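Local atomic coordinates of alanine racemase (Oenococcus oeni PSU-1, PDB entry 3HUR), a protein that belongs to the alanine racemase family, pairing an N-terminal TIM-type barrel domain with a C-terminal domain built mainly of beta strands. Residues 68-76 with 94-103; 159-170 with 200-208. All coordinates share one frame; numbering follows the deposited sequence.

Contact 1 (68-76 with 94-103); sequences NLDEALELR and DLKLFIDHDI. With SO4 (sulfate ion), chain D.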
loop_
_atom_site.group_PDB
_atom_site.type_symbol
_atom_site.label_atom_id
_atom_site.label_comp_id
_atom_site.label_asym_id
_atom_site.label_seq_id
_atom_site.Cartn_x
_atom_site.Cartn_y
_atom_site.Cartn_z
ATOM N N ASN A 68 23.215 19.062 -4.978
ATOM C CA ASN A 68 24.249 18.432 -4.191
ATOM C C ASN A 68 25.588 18.585 -4.924
ATOM O O ASN A 68 25.696 18.439 -6.137
ATOM C CB ASN A 68 23.927 16.942 -3.981
ATOM C CG ASN A 68 22.756 16.698 -3.009
ATOM O OD1 ASN A 68 22.899 16.773 -1.750
ATOM N ND2 ASN A 68 21.611 16.335 -3.581
ATOM N N LEU A 69 26.606 18.907 -4.164
ATOM C CA LEU A 69 27.943 18.923 -4.671
ATOM C C LEU A 69 28.259 17.633 -5.455
ATOM O O LEU A 69 28.719 17.671 -6.596
ATOM C CB LEU A 69 28.884 19.053 -3.485
ATOM C CG LEU A 69 30.352 19.200 -3.837
ATOM C CD1 LEU A 69 30.529 20.391 -4.757
ATOM C CD2 LEU A 69 31.185 19.304 -2.535
ATOM N N ASP A 70 27.989 16.487 -4.853
ATOM C CA ASP A 70 28.368 15.228 -5.476
ATOM C C ASP A 70 27.740 15.069 -6.874
ATOM O O ASP A 70 28.428 14.639 -7.783
ATOM C CB ASP A 70 28.250 14.031 -4.503
ATOM C CG ASP A 70 26.869 13.366 -4.473
ATOM O OD1 ASP A 70 25.821 14.034 -4.674
ATOM O OD2 ASP A 70 26.846 12.123 -4.224
ATOM N N GLU A 71 26.528 15.555 -7.117
ATOM C CA GLU A 71 26.018 15.627 -8.503
ATOM C C GLU A 71 26.818 16.548 -9.438
ATOM O O GLU A 71 26.917 16.292 -10.647
ATOM C CB GLU A 71 24.548 16.041 -8.539
ATOM C CG GLU A 71 23.835 15.772 -9.864
ATOM C CD GLU A 71 23.748 14.260 -10.212
ATOM O OE1 GLU A 71 23.979 13.391 -9.318
ATOM O OE2 GLU A 71 23.483 13.938 -11.400
ATOM N N ALA A 72 27.350 17.651 -8.898
ATOM C CA ALA A 72 28.217 18.569 -9.707
ATOM C C ALA A 72 29.451 17.806 -10.148
ATOM O O ALA A 72 29.722 17.723 -11.307
ATOM C CB ALA A 72 28.591 19.784 -8.927
ATOM N N LEU A 73 30.118 17.177 -9.192
ATOM C CA LEU A 73 31.320 16.373 -9.441
ATOM C C LEU A 73 31.097 15.259 -10.469
ATOM O O LEU A 73 31.894 15.114 -11.371
ATOM C CB LEU A 73 31.887 15.830 -8.115
ATOM C CG LEU A 73 32.302 16.952 -7.121
ATOM C CD1 LEU A 73 33.098 16.464 -5.921
ATOM C CD2 LEU A 73 33.083 18.036 -7.785
ATOM N N GLU A 74 29.977 14.546 -10.382
ATOM C CA GLU A 74 29.639 13.536 -11.361
ATOM C C GLU A 74 29.413 14.090 -12.731
ATOM O O GLU A 74 29.767 13.487 -13.718
ATOM C CB GLU A 74 28.327 12.822 -10.982
ATOM C CG GLU A 74 28.356 11.757 -9.872
ATOM C CD GLU A 74 26.919 11.222 -9.567
ATOM O OE1 GLU A 74 26.362 10.333 -10.304
ATOM O OE2 GLU A 74 26.344 11.745 -8.608
ATOM N N LEU A 75 28.679 15.175 -12.818
ATOM C CA LEU A 75 28.491 15.840 -14.087
ATOM C C LEU A 75 29.882 16.195 -14.684
ATOM O O LEU A 75 30.121 16.022 -15.881
ATOM C CB LEU A 75 27.603 17.079 -13.890
ATOM C CG LEU A 75 26.072 16.896 -13.697
ATOM C CD1 LEU A 75 25.395 18.187 -13.185
ATOM C CD2 LEU A 75 25.429 16.504 -15.036
ATOM N N ARG A 76 30.812 16.642 -13.842
ATOM C CA ARG A 76 32.146 17.037 -14.336
ATOM C C ARG A 76 32.875 15.839 -14.899
ATOM O O ARG A 76 33.393 15.896 -16.001
ATOM C CB ARG A 76 32.997 17.704 -13.242
ATOM C CG ARG A 76 32.556 19.090 -12.895
ATOM C CD ARG A 76 32.807 20.044 -14.064
ATOM N NE ARG A 76 32.392 21.419 -13.746
ATOM C CZ ARG A 76 31.732 22.192 -14.582
ATOM N NH1 ARG A 76 31.396 21.748 -15.771
ATOM N NH2 ARG A 76 31.361 23.401 -14.231
ATOM N N ASP A 94 35.048 23.293 1.350
ATOM C CA ASP A 94 34.901 22.849 -0.056
ATOM C C ASP A 94 35.345 23.893 -1.065
ATOM O O ASP A 94 35.248 23.671 -2.294
ATOM C CB ASP A 94 33.462 22.420 -0.366
ATOM C CG ASP A 94 33.032 21.168 0.411
ATOM O OD1 ASP A 94 33.614 20.091 0.191
ATOM O OD2 ASP A 94 32.090 21.267 1.233
ATOM N N LEU A 95 35.858 25.012 -0.561
ATOM C CA LEU A 95 36.275 26.135 -1.422
ATOM C C LEU A 95 37.119 25.701 -2.602
ATOM O O LEU A 95 36.874 26.134 -3.729
ATOM C CB LEU A 95 36.965 27.257 -0.616
ATOM C CG LEU A 95 36.113 28.509 -0.317
ATOM C CD1 LEU A 95 34.647 28.151 -0.051
ATOM C CD2 LEU A 95 36.673 29.364 0.823
ATOM N N LYS A 96 38.067 24.809 -2.335
ATOM C CA LYS A 96 38.971 24.304 -3.354
ATOM C C LYS A 96 38.203 23.520 -4.383
ATOM O O LYS A 96 38.456 23.628 -5.585
ATOM C CB LYS A 96 40.060 23.414 -2.724
ATOM N N LEU A 97 37.248 22.725 -3.943
ATOM C CA LEU A 97 36.503 21.920 -4.906
ATOM C C LEU A 97 35.714 22.821 -5.817
ATOM O O LEU A 97 35.773 22.686 -7.035
ATOM C CB LEU A 97 35.565 20.928 -4.210
ATOM C CG LEU A 97 36.244 19.648 -3.745
ATOM C CD1 LEU A 97 35.228 18.776 -3.021
ATOM C CD2 LEU A 97 36.918 18.903 -4.924
ATOM N N PHE A 98 34.978 23.753 -5.221
ATOM C CA PHE A 98 34.185 24.713 -6.009
ATOM C C PHE A 98 35.018 25.416 -7.055
ATOM O O PHE A 98 34.608 25.488 -8.206
ATOM C CB PHE A 98 33.528 25.787 -5.139
ATOM C CG PHE A 98 32.649 25.254 -4.029
ATOM C CD1 PHE A 98 31.674 24.304 -4.283
ATOM C CD2 PHE A 98 32.762 25.756 -2.739
ATOM C CE1 PHE A 98 30.865 23.850 -3.279
ATOM C CE2 PHE A 98 31.934 25.294 -1.710
ATOM C CZ PHE A 98 31.007 24.340 -1.980
ATOM N N ILE A 99 36.188 25.935 -6.675
ATOM C CA ILE A 99 37.002 26.709 -7.617
ATOM C C ILE A 99 37.561 25.816 -8.712
ATOM O O ILE A 99 37.454 26.126 -9.881
ATOM C CB ILE A 99 38.155 27.477 -6.901
ATOM C CG1 ILE A 99 37.591 28.513 -5.929
ATOM C CG2 ILE A 99 39.049 28.186 -7.909
ATOM C CD1 ILE A 99 38.529 28.797 -4.754
ATOM N N ASP A 100 38.141 24.689 -8.332
ATOM C CA ASP A 100 38.823 23.852 -9.323
ATOM C C ASP A 100 37.892 23.267 -10.359
ATOM O O ASP A 100 38.322 22.992 -11.486
ATOM C CB ASP A 100 39.581 22.698 -8.662
ATOM C CG ASP A 100 40.796 23.169 -7.817
ATOM O OD1 ASP A 100 41.270 24.357 -7.971
ATOM O OD2 ASP A 100 41.253 22.310 -6.994
ATOM N N HIS A 101 36.629 23.069 -9.978
ATOM C CA HIS A 101 35.646 22.444 -10.864
ATOM C C HIS A 101 34.620 23.429 -11.444
ATOM O O HIS A 101 33.615 22.996 -12.047
ATOM C CB HIS A 101 34.923 21.318 -10.107
ATOM C CG HIS A 101 35.826 20.206 -9.680
ATOM N ND1 HIS A 101 36.338 19.283 -10.570
ATOM C CD2 HIS A 101 36.274 19.845 -8.453
ATOM C CE1 HIS A 101 37.077 18.411 -9.905
ATOM N NE2 HIS A 101 37.054 18.731 -8.619
ATOM N N ASP A 102 34.871 24.733 -11.239
ATOM C CA ASP A 102 34.055 25.816 -11.800
ATOM C C ASP A 102 32.595 25.673 -11.383
ATOM O O ASP A 102 31.684 25.578 -12.238
ATOM C CB ASP A 102 34.134 25.810 -13.321
ATOM C CG ASP A 102 33.387 26.986 -13.942
ATOM O OD1 ASP A 102 33.377 28.060 -13.270
ATOM O OD2 ASP A 102 32.823 26.863 -15.086
ATOM N N ILE A 103 32.387 25.605 -10.074
ATOM C CA ILE A 103 31.070 25.462 -9.522
ATOM C C ILE A 103 30.662 26.744 -8.843
ATOM O O ILE A 103 31.388 27.249 -7.976
ATOM C CB ILE A 103 31.022 24.322 -8.466
ATOM C CG1 ILE A 103 31.353 22.979 -9.131
ATOM C CG2 ILE A 103 29.665 24.296 -7.758
ATOM C CD1 ILE A 103 31.291 21.813 -8.182
HETATM S S SO4 D . 20.837 14.606 -7.294
HETATM O O1 SO4 D . 19.860 13.696 -6.723
HETATM O O2 SO4 D . 20.782 15.994 -6.749
HETATM O O3 SO4 D . 22.114 13.933 -7.060
HETATM O O4 SO4 D . 20.556 14.643 -8.738
#

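Contact 2 (159-170 with 200-208); sequences LFSVYTHFATAD and LFSMANSAT. With SO4 (sulfate ion), chain B.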
loop_
_atom_site.group_PDB
_atom_site.type_symbol
_atom_site.label_atom_id
_atom_site.label_comp_id
_atom_site.label_asym_id
_atom_site.label_seq_id
_atom_site.Cartn_x
_atom_site.Cartn_y
_atom_site.Cartn_z
ATOM N N LEU A 159 30.589 37.534 -9.262
ATOM C CA LEU A 159 29.170 37.485 -9.038
ATOM C C LEU A 159 28.487 36.903 -10.273
ATOM O O LEU A 159 28.522 37.478 -11.345
ATOM C CB LEU A 159 28.667 38.878 -8.765
ATOM C CG LEU A 159 27.234 39.010 -8.307
ATOM C CD1 LEU A 159 26.955 38.148 -7.103
ATOM C CD2 LEU A 159 26.972 40.498 -8.005
ATOM N N PHE A 160 27.877 35.734 -10.095
ATOM C CA PHE A 160 27.304 34.980 -11.177
ATOM C C PHE A 160 25.876 35.374 -11.352
ATOM O O PHE A 160 25.373 35.389 -12.466
ATOM C CB PHE A 160 27.389 33.468 -10.860
ATOM C CG PHE A 160 26.853 32.606 -11.946
ATOM C CD1 PHE A 160 25.554 32.127 -11.898
ATOM C CD2 PHE A 160 27.623 32.311 -13.050
ATOM C CE1 PHE A 160 25.047 31.354 -12.928
ATOM C CE2 PHE A 160 27.122 31.530 -14.090
ATOM C CZ PHE A 160 25.833 31.047 -14.019
ATOM N N SER A 161 25.198 35.656 -10.247
ATOM C CA SER A 161 23.767 35.981 -10.281
ATOM C C SER A 161 23.376 36.688 -9.011
ATOM O O SER A 161 23.965 36.437 -7.954
ATOM C CB SER A 161 22.887 34.706 -10.411
ATOM O OG SER A 161 21.743 34.906 -11.252
ATOM N N VAL A 162 22.366 37.548 -9.119
ATOM C CA VAL A 162 21.642 38.046 -7.978
ATOM C C VAL A 162 20.242 37.594 -8.253
ATOM O O VAL A 162 19.683 37.921 -9.318
ATOM C CB VAL A 162 21.653 39.587 -7.876
ATOM C CG1 VAL A 162 20.814 40.034 -6.675
ATOM C CG2 VAL A 162 23.072 40.098 -7.790
ATOM N N TYR A 163 19.665 36.840 -7.316
ATOM C CA TYR A 163 18.512 36.020 -7.661
ATOM C C TYR A 163 17.511 35.832 -6.534
ATOM O O TYR A 163 17.839 35.975 -5.362
ATOM C CB TYR A 163 18.990 34.636 -8.155
ATOM C CG TYR A 163 19.371 33.695 -7.050
ATOM C CD1 TYR A 163 20.569 33.831 -6.402
ATOM C CD2 TYR A 163 18.497 32.709 -6.612
ATOM C CE1 TYR A 163 20.912 33.028 -5.344
ATOM C CE2 TYR A 163 18.844 31.862 -5.563
ATOM C CZ TYR A 163 20.069 32.022 -4.941
ATOM O OH TYR A 163 20.446 31.209 -3.882
ATOM N N THR A 164 16.282 35.492 -6.938
ATOM C CA THR A 164 15.200 35.127 -6.022
ATOM C C THR A 164 14.227 34.222 -6.768
ATOM O O THR A 164 14.366 33.998 -7.964
ATOM C CB THR A 164 14.405 36.397 -5.600
ATOM O OG1 THR A 164 13.620 36.147 -4.428
ATOM C CG2 THR A 164 13.475 36.873 -6.735
ATOM N N HIS A 165 13.179 33.768 -6.106
ATOM C CA HIS A 165 12.049 33.191 -6.876
ATOM C C HIS A 165 10.792 33.353 -6.076
ATOM O O HIS A 165 10.844 33.491 -4.839
ATOM C CB HIS A 165 12.228 31.686 -7.086
ATOM C CG HIS A 165 12.117 30.921 -5.810
ATOM N ND1 HIS A 165 11.009 30.171 -5.497
ATOM C CD2 HIS A 165 12.916 30.908 -4.714
ATOM C CE1 HIS A 165 11.158 29.677 -4.277
ATOM N NE2 HIS A 165 12.299 30.123 -3.777
ATOM N N PHE A 166 9.686 33.213 -6.790
ATOM C CA PHE A 166 8.361 33.453 -6.284
ATOM C C PHE A 166 7.701 32.132 -5.909
ATOM O O PHE A 166 7.522 31.286 -6.741
ATOM C CB PHE A 166 7.547 34.212 -7.357
ATOM C CG PHE A 166 8.141 35.566 -7.687
ATOM C CD1 PHE A 166 7.907 36.669 -6.862
ATOM C CD2 PHE A 166 8.995 35.732 -8.759
ATOM C CE1 PHE A 166 8.513 37.912 -7.119
ATOM C CE2 PHE A 166 9.572 36.975 -9.028
ATOM C CZ PHE A 166 9.320 38.066 -8.204
ATOM N N ALA A 167 7.332 31.985 -4.644
ATOM C CA ALA A 167 6.664 30.803 -4.151
ATOM C C ALA A 167 5.276 30.567 -4.710
ATOM O O ALA A 167 4.840 29.424 -4.796
ATOM C CB ALA A 167 6.583 30.854 -2.664
ATOM N N THR A 168 4.547 31.600 -5.089
ATOM C CA THR A 168 3.148 31.370 -5.373
ATOM C C THR A 168 2.801 31.615 -6.832
ATOM O O THR A 168 1.628 31.789 -7.197
ATOM C CB THR A 168 2.258 32.187 -4.423
ATOM O OG1 THR A 168 2.564 33.566 -4.580
ATOM C CG2 THR A 168 2.482 31.746 -2.928
ATOM N N ALA A 169 3.811 31.573 -7.685
ATOM C CA ALA A 169 3.573 31.666 -9.115
ATOM C C ALA A 169 2.794 30.440 -9.640
ATOM O O ALA A 169 2.041 30.574 -10.588
ATOM C CB ALA A 169 4.899 31.841 -9.863
ATOM N N ASP A 170 2.975 29.269 -9.009
ATOM C CA ASP A 170 2.304 27.999 -9.399
ATOM C C ASP A 170 0.985 27.707 -8.669
ATOM O O ASP A 170 0.357 26.657 -8.910
ATOM C CB ASP A 170 3.238 26.793 -9.193
ATOM C CG ASP A 170 3.514 26.470 -7.697
ATOM O OD1 ASP A 170 3.148 27.265 -6.797
ATOM O OD2 ASP A 170 4.132 25.409 -7.423
ATOM N N LEU A 200 22.816 40.403 -14.403
ATOM C CA LEU A 200 22.991 39.372 -13.399
ATOM C C LEU A 200 21.660 38.922 -12.707
ATOM O O LEU A 200 21.642 38.007 -11.865
ATOM C CB LEU A 200 23.954 39.905 -12.338
ATOM C CG LEU A 200 25.368 40.325 -12.786
ATOM C CD1 LEU A 200 26.176 40.910 -11.598
ATOM C CD2 LEU A 200 26.170 39.137 -13.420
ATOM N N PHE A 201 20.542 39.562 -13.035
ATOM C CA PHE A 201 19.330 39.286 -12.307
ATOM C C PHE A 201 18.714 37.979 -12.757
ATOM O O PHE A 201 18.611 37.709 -13.933
ATOM C CB PHE A 201 18.325 40.427 -12.449
ATOM C CG PHE A 201 18.677 41.679 -11.654
ATOM C CD1 PHE A 201 19.333 41.603 -10.431
ATOM C CD2 PHE A 201 18.318 42.930 -12.141
ATOM C CE1 PHE A 201 19.644 42.752 -9.719
ATOM C CE2 PHE A 201 18.615 44.105 -11.434
ATOM C CZ PHE A 201 19.280 44.014 -10.226
ATOM N N SER A 202 18.314 37.147 -11.815
ATOM C CA SER A 202 17.563 35.966 -12.160
ATOM C C SER A 202 16.381 35.866 -11.258
ATOM O O SER A 202 16.537 35.706 -10.051
ATOM C CB SER A 202 18.398 34.674 -12.028
ATOM O OG SER A 202 17.597 33.554 -12.388
ATOM N N MET A 203 15.203 35.885 -11.866
ATOM C CA MET A 203 13.979 35.989 -11.110
ATOM C C MET A 203 13.027 34.812 -11.298
ATOM O O MET A 203 12.254 34.535 -10.384
ATOM C CB MET A 203 13.252 37.336 -11.484
ATOM C CG MET A 203 14.009 38.605 -10.968
ATOM S SD MET A 203 13.239 40.219 -11.267
ATOM C CE MET A 203 12.011 40.196 -10.027
ATOM N N ALA A 204 13.076 34.148 -12.464
ATOM C CA ALA A 204 11.988 33.280 -12.934
ATOM C C ALA A 204 12.239 31.779 -12.784
ATOM O O ALA A 204 13.057 31.201 -13.517
ATOM C CB ALA A 204 11.704 33.585 -14.371
ATOM N N ASN A 205 11.496 31.145 -11.870
ATOM C CA ASN A 205 11.386 29.663 -11.828
ATOM C C ASN A 205 10.411 29.246 -12.897
ATOM O O ASN A 205 10.058 30.059 -13.744
ATOM C CB ASN A 205 10.952 29.157 -10.457
ATOM C CG ASN A 205 9.546 29.589 -10.091
ATOM O OD1 ASN A 205 8.764 30.045 -10.947
ATOM N ND2 ASN A 205 9.209 29.449 -8.806
ATOM N N SER A 206 10.006 27.973 -12.897
ATOM C CA SER A 206 9.211 27.424 -14.000
ATOM C C SER A 206 7.884 28.135 -14.118
ATOM O O SER A 206 7.397 28.422 -15.207
ATOM C CB SER A 206 8.945 25.915 -13.795
ATOM O OG SER A 206 10.025 25.075 -14.211
ATOM N N ALA A 207 7.271 28.335 -12.974
ATOM C CA ALA A 207 5.925 28.854 -12.896
ATOM C C ALA A 207 5.926 30.363 -13.327
ATOM O O ALA A 207 5.074 30.807 -14.119
ATOM C CB ALA A 207 5.383 28.651 -11.454
ATOM N N THR A 208 6.928 31.101 -12.844
ATOM C CA THR A 208 7.134 32.443 -13.244
ATOM C C THR A 208 7.318 32.483 -14.741
ATOM O O THR A 208 6.679 33.301 -15.433
ATOM C CB THR A 208 8.319 33.071 -12.535
ATOM O OG1 THR A 208 8.252 32.777 -11.138
ATOM C CG2 THR A 208 8.286 34.593 -12.696
HETATM S S SO4 B . 11.177 24.979 -10.513
HETATM O O1 SO4 B . 10.711 23.617 -10.437
HETATM O O2 SO4 B . 10.353 25.903 -9.779
HETATM O O3 SO4 B . 12.444 25.059 -9.849
HETATM O O4 SO4 B . 11.136 25.265 -11.939
HETATM O O HOH W 1 10.408 32.530 -9.736
#

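Contact 1 (68-76 with 94-103)
Arg76 reaches across to the backbone where it leaves helix 95-100. Its NE donates to His101 O at 2.6 Å and its NH2 to Asp102 O at 3.0 Å. Asp102 O lies in the guanidinium plane, although NH2 sits well above the plane of that carbonyl. NH2 adds a weak bond to His101 O, while NH1 turns to Leu80 O and Leu82 O; four carbonyls thus fix the rotation of the group. The Asp102 carboxylate contributes charge alone, since OD2 is 3.9 Å from NH2 and well out of the guanidinium plane. Asp102, with positive phi, is the C-prime residue of a Schellman motif ending the helix. In the TIM barrel, helices 69-77 and 95-100 follow the neighbouring strands 63-66 and 84-86; the axes of 69-76 and 95-100 pass 11.5 Å apart at their closest, their directions 36° apart. Between them Leu73 CD2 lies over one face of the His101 ring, a CH-pi contact 4.0 Å from the centroid. Ile103 CD1 presses on Ala72 CB at 3.5 Å. Leu69 swings its CG anti to the backbone N (chi1 -175°), which carries CD1 to Phe98 CE1, 3.8 Å away, and sets CD2 against Leu97 CD1 and Asp94 OD1.

Contact 2 (159-170 with 200-208)
Val162 and Phe201 pair side by side, as do Tyr163 and Ser202, where strands 157-163 and 201-202 run parallel. Helix 174-191 joins the two strands, making this a beta-alpha-beta unit of the TIM barrel. On the Val162 side of the sheet, the Phe201 ring brings CD1 to 4.0 Å from Val162 CB, with Val162 O in plane at the ring edge. On the other side, the CB atoms of Tyr163 and Ser202 meet, but the Tyr163 ring extends beyond this pair, and its OH is hydrogen-bonded to Thr106 OG1. Ser161 OG and Val162 N grip Leu200 O from opposite faces of its plane, Val162 N at 2.9 Å. Farther along, the Phe166 ring turns an edge to the methyl of Met203, CZ to CE 3.9 Å; a bend at chi3 (77°) brings that methyl round. Thr208 OG1 also lies at the edge of the Phe166 ring. Asn205 has its CG between backbone N and carbonyl carbon (chi1 66°); its OD1 caps helix 206-211, accepting from Thr208 N at 2.8 Å, almost straight on, and also takes Thr208 OG1, which stands above its carbonyl plane. ND2 of the same amide donates weakly to Phe166 O. At the start of helix 206-211, Ala169 CB touches Ala207 CB at 3.6 Å. One water bridges the two segments, accepting from Phe166 N and Asn205 N while donating to Met203 O and, at 2.6 Å, to Thr208 OG1.

Both contacts belong to the same barrel, their centres about 23 Å apart and their nearest atoms about 7 Å apart, without touching. Contact 1 lies on the outside, between two helices that back the parallel strands, and it borders the second subunit: Glu71 and Glu74 form salt bridges with Lys371 of that chain. Contact 2 is within the sheet itself, joining strands 157-163 and 201-202 and the loops that follow them, and no other protein chain touches it. Contact 1 relies on packed leucine, isoleucine and ring side chains plus one arginine, whereas contact 2 depends on backbone bonds, a capped helix start and a bound water. Each is partly buried, and each has a sulfate ion nearby.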